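Local coordinates for uncharacterized IolB-like protein (Salmonella typhimurium LT2, PDB 2QJV), which is probably a nickel-binding isomerase of the KduI/IolB family in the cupin clan, inferred to act on glucuronate or a related sugar acid, at residues V126-R131 with L139-L144. The protein carries 2 engineered substitutions. Numbering follows the deposited sequence. Where two conformers were deposited one is given.
Sequences VGVEHR and LVHNIL. With SO4 (sulfate ion), chain I.
Strands 127-131 and 138-142 are the two arms of an antiparallel β-hairpin at the margin of a five-stranded sheet in this cupin-clan protein; within the chain 127-131 is an outermost strand, and 154-160 flanks the other arm. Two hydrogen-bonded pairs knit the arms. V140 N gives to E129 O at 2.7 Å, and E129 N returns a bond to V140 O at 2.9 Å. At G127 and N142 the exchange is unequal: N142 N reaches G127 O at 2.8 Å, whereas G127 N to N142 O is weak, where N142 centres an inverse gamma turn and the chain then turns a corner.

V128, H130, L139 and H141 share one face. L139 CD1, placed by chi2 of 63°, lies over a face of the H130 imidazole, a CH-π contact 4.0 Å from the ring centroid, and also touches V128 CG1; CD2 lies toward a sulfate, probably from the crystallisation liquor. H130 NE2 donates to two sulfate oxygens, and R81 also binds this ion. V128 CG2 packs on CD2 of H141, an imidazole that suits its buried place by bonding E157 through ND1 while its carbons meet valines; V126 CG1 lies 3.6 Å from H141 CB.

On the other face the E129 side chain runs beside V140, its CG methylene 3.8 Å from V140 CB; β-branched valine suits the extended strand. In the R131 conformer given, one of two, NH2 forms a salt bridge with E129 OE2 at 2.6 Å, and V140 CG2 lies over one guanidinium face, offset toward its rim. The flat cation can thus meet both carboxylate and methyl. Backbone pairing therefore joins two unlike faces: an ion pair alongside valine, and aliphatic groups against imidazoles, where sulfate binding is consistent with a locally positive patch.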
ATOM      1  N   VAL A 126     -41.111   9.727  12.428  1.00 41.55           N
ATOM      2  CA  VAL A 126     -39.656   9.943  12.478  1.00 39.83           C
ATOM      3  C   VAL A 126     -39.337  10.878  13.637  1.00 40.16           C
ATOM      4  O   VAL A 126     -39.878  11.976  13.695  1.00 37.44           O
ATOM      5  CB  VAL A 126     -39.135  10.582  11.163  1.00 39.28           C
ATOM      6  CG1 VAL A 126     -37.629  10.939  11.262  1.00 35.44           C
ATOM      7  CG2 VAL A 126     -39.448   9.700   9.953  1.00 37.78           C
ATOM      8  N   GLY A 127     -38.489  10.451  14.573  1.00 40.95           N
ATOM      9  CA  GLY A 127     -38.071  11.316  15.665  1.00 39.11           C
ATOM     10  C   GLY A 127     -37.052  12.352  15.172  1.00 37.79           C
ATOM     11  O   GLY A 127     -36.032  11.980  14.615  1.00 34.95           O
ATOM     12  N   VAL A 128     -37.367  13.633  15.362  1.00 36.33           N
ATOM     13  CA  VAL A 128     -36.531  14.765  14.951  1.00 38.36           C
ATOM     14  C   VAL A 128     -35.846  15.310  16.185  1.00 38.16           C
ATOM     15  O   VAL A 128     -36.497  15.556  17.198  1.00 40.22           O
ATOM     16  CB  VAL A 128     -37.351  15.870  14.258  1.00 36.97           C
ATOM     17  CG1 VAL A 128     -36.493  17.110  13.990  1.00 38.79           C
ATOM     18  CG2 VAL A 128     -38.025  15.340  12.953  1.00 35.02           C
ATOM     19  N   GLU A 129     -34.521  15.448  16.127  1.00 40.74           N
ATOM     20  CA  GLU A 129     -33.745  15.987  17.243  1.00 44.85           C
ATOM     21  C   GLU A 129     -32.519  16.752  16.740  1.00 41.43           C
ATOM     22  O   GLU A 129     -32.019  16.516  15.644  1.00 32.91           O
ATOM     23  CB  GLU A 129     -33.342  14.888  18.250  1.00 44.95           C
ATOM     24  CG  GLU A 129     -32.556  13.753  17.663  1.00 49.41           C
ATOM     25  CD  GLU A 129     -32.028  12.731  18.702  1.00 52.84           C
ATOM     26  OE1 GLU A 129     -32.192  12.972  19.925  1.00 62.89           O
ATOM     27  OE2 GLU A 129     -31.440  11.692  18.279  1.00 48.83           O
ATOM     28  N   HIS A 130     -32.066  17.675  17.566  1.00 45.63           N
ATOM     29  CA  HIS A 130     -30.896  18.506  17.298  1.00 49.44           C
ATOM     30  C   HIS A 130     -29.879  18.051  18.324  1.00 50.97           C
ATOM     31  O   HIS A 130     -30.107  18.172  19.515  1.00 56.13           O
ATOM     32  CB  HIS A 130     -31.232  19.995  17.394  1.00 49.57           C
ATOM     33  CG  HIS A 130     -32.163  20.485  16.314  1.00 54.53           C
ATOM     34  ND1 HIS A 130     -33.539  20.481  16.445  1.00 63.53           N
ATOM     35  CD2 HIS A 130     -31.913  21.005  15.085  1.00 60.83           C
ATOM     36  CE1 HIS A 130     -34.093  20.970  15.348  1.00 59.31           C
ATOM     37  NE2 HIS A 130     -33.129  21.310  14.513  1.00 59.06           N
ATOM     38  N   ARG A 131     -28.765  17.525  17.852  0.50 51.84           N
ATOM     39  CA  ARG A 131     -27.726  17.017  18.712  0.50 52.34           C
ATOM     40  C   ARG A 131     -26.585  18.033  18.730  0.50 51.83           C
ATOM     41  O   ARG A 131     -26.373  18.746  17.764  0.50 47.88           O
ATOM     42  CB  ARG A 131     -27.303  15.660  18.182  0.50 53.97           C
ATOM     43  CG  ARG A 131     -26.416  14.836  19.081  0.50 59.99           C
ATOM     44  CD  ARG A 131     -26.308  13.430  18.501  0.50 61.27           C
ATOM     45  NE  ARG A 131     -27.495  12.612  18.782  0.50 64.53           N
ATOM     46  CZ  ARG A 131     -27.864  11.524  18.100  0.50 60.15           C
ATOM     47  NH1 ARG A 131     -27.183  11.113  17.029  0.50 63.71           N
ATOM     48  NH2 ARG A 131     -28.955  10.861  18.470  0.50 47.95           N
ATOM     49  N   LEU A 139     -28.787  18.205  12.768  1.00 36.53           N
ATOM     50  CA  LEU A 139     -30.176  17.840  12.729  1.00 34.62           C
ATOM     51  C   LEU A 139     -30.154  16.335  12.496  1.00 34.65           C
ATOM     52  O   LEU A 139     -29.478  15.859  11.587  1.00 33.70           O
ATOM     53  CB  LEU A 139     -30.933  18.599  11.626  1.00 34.09           C
ATOM     54  CG  LEU A 139     -32.334  18.136  11.263  1.00 34.75           C
ATOM     55  CD1 LEU A 139     -33.297  18.288  12.472  1.00 31.85           C
ATOM     56  CD2 LEU A 139     -32.833  18.927  10.074  1.00 35.09           C
ATOM     57  N   VAL A 140     -30.915  15.596  13.311  1.00 32.47           N
ATOM     58  CA  VAL A 140     -30.984  14.147  13.267  1.00 32.67           C
ATOM     59  C   VAL A 140     -32.464  13.699  13.095  1.00 32.41           C
ATOM     60  O   VAL A 140     -33.349  14.220  13.772  1.00 33.95           O
ATOM     61  CB  VAL A 140     -30.331  13.540  14.545  1.00 32.54           C
ATOM     62  CG1 VAL A 140     -30.407  11.982  14.584  1.00 31.95           C
ATOM     63  CG2 VAL A 140     -28.877  14.078  14.721  1.00 32.77           C
ATOM     64  N   HIS A 141     -32.685  12.827  12.113  1.00 33.30           N
ATOM     65  CA  HIS A 141     -33.961  12.171  11.828  1.00 34.45           C
ATOM     66  C   HIS A 141     -33.835  10.677  12.094  1.00 32.49           C
ATOM     67  O   HIS A 141     -33.184   9.921  11.333  1.00 34.80           O
ATOM     68  CB  HIS A 141     -34.424  12.375  10.381  1.00 34.81           C
ATOM     69  CG  HIS A 141     -34.718  13.803  10.001  1.00 36.95           C
ATOM     70  ND1 HIS A 141     -34.720  14.218   8.686  1.00 34.78           N
ATOM     71  CD2 HIS A 141     -34.995  14.904  10.744  1.00 35.86           C
ATOM     72  CE1 HIS A 141     -35.022  15.506   8.637  1.00 35.62           C
ATOM     73  NE2 HIS A 141     -35.182  15.953   9.875  1.00 35.12           N
ATOM     74  N   ASN A 142     -34.438  10.239  13.203  1.00 34.17           N
ATOM     75  CA  ASN A 142     -34.450   8.812  13.578  1.00 35.77           C
ATOM     76  C   ASN A 142     -35.558   8.068  12.842  1.00 36.95           C
ATOM     77  O   ASN A 142     -36.706   7.971  13.314  1.00 38.30           O
ATOM     78  CB  ASN A 142     -34.556   8.664  15.109  1.00 37.23           C
ATOM     79  CG  ASN A 142     -33.309   9.181  15.822  1.00 38.07           C
ATOM     80  OD1 ASN A 142     -33.364  10.148  16.605  1.00 41.33           O
ATOM     81  ND2 ASN A 142     -32.175   8.571  15.523  1.00 33.06           N
ATOM     82  N   ILE A 143     -35.201   7.599  11.648  1.00 36.82           N
ATOM     83  CA  ILE A 143     -36.107   6.848  10.776  1.00 38.00           C
ATOM     84  C   ILE A 143     -36.513   5.494  11.412  1.00 38.42           C
ATOM     85  O   ILE A 143     -37.686   5.167  11.474  1.00 36.78           O
ATOM     86  CB  ILE A 143     -35.512   6.642   9.359  1.00 38.65           C
ATOM     87  CG1 ILE A 143     -35.384   7.999   8.640  1.00 40.24           C
ATOM     88  CG2 ILE A 143     -36.372   5.606   8.543  1.00 37.39           C
ATOM     89  CD1 ILE A 143     -34.538   7.974   7.385  1.00 40.48           C
ATOM     90  N   LEU A 144     -35.540   4.750  11.909  1.00 35.89           N
ATOM     91  CA  LEU A 144     -35.769   3.447  12.472  1.00 35.78           C
ATOM     92  C   LEU A 144     -34.821   3.200  13.649  1.00 33.80           C
ATOM     93  O   LEU A 144     -33.788   2.539  13.507  1.00 36.73           O
ATOM     94  CB  LEU A 144     -35.665   2.363  11.389  1.00 38.20           C
ATOM     95  CG  LEU A 144     -36.105   0.930  11.774  1.00 41.33           C
ATOM     96  CD1 LEU A 144     -37.431   0.912  12.565  1.00 36.37           C
ATOM     97  CD2 LEU A 144     -36.154   0.077  10.501  1.00 36.55           C
TER
HETATM   98  S   SO4 I 276     -33.567  23.190  11.169  1.00 79.89           S
HETATM   99  O1  SO4 I 276     -34.576  22.596  12.071  1.00 76.89           O
HETATM  100  O2  SO4 I 276     -32.276  22.726  11.697  1.00 68.86           O
HETATM  101  O3  SO4 I 276     -33.592  24.661  11.216  1.00 84.65           O
HETATM  102  O4  SO4 I 276     -33.852  22.826   9.767  1.00 58.27           O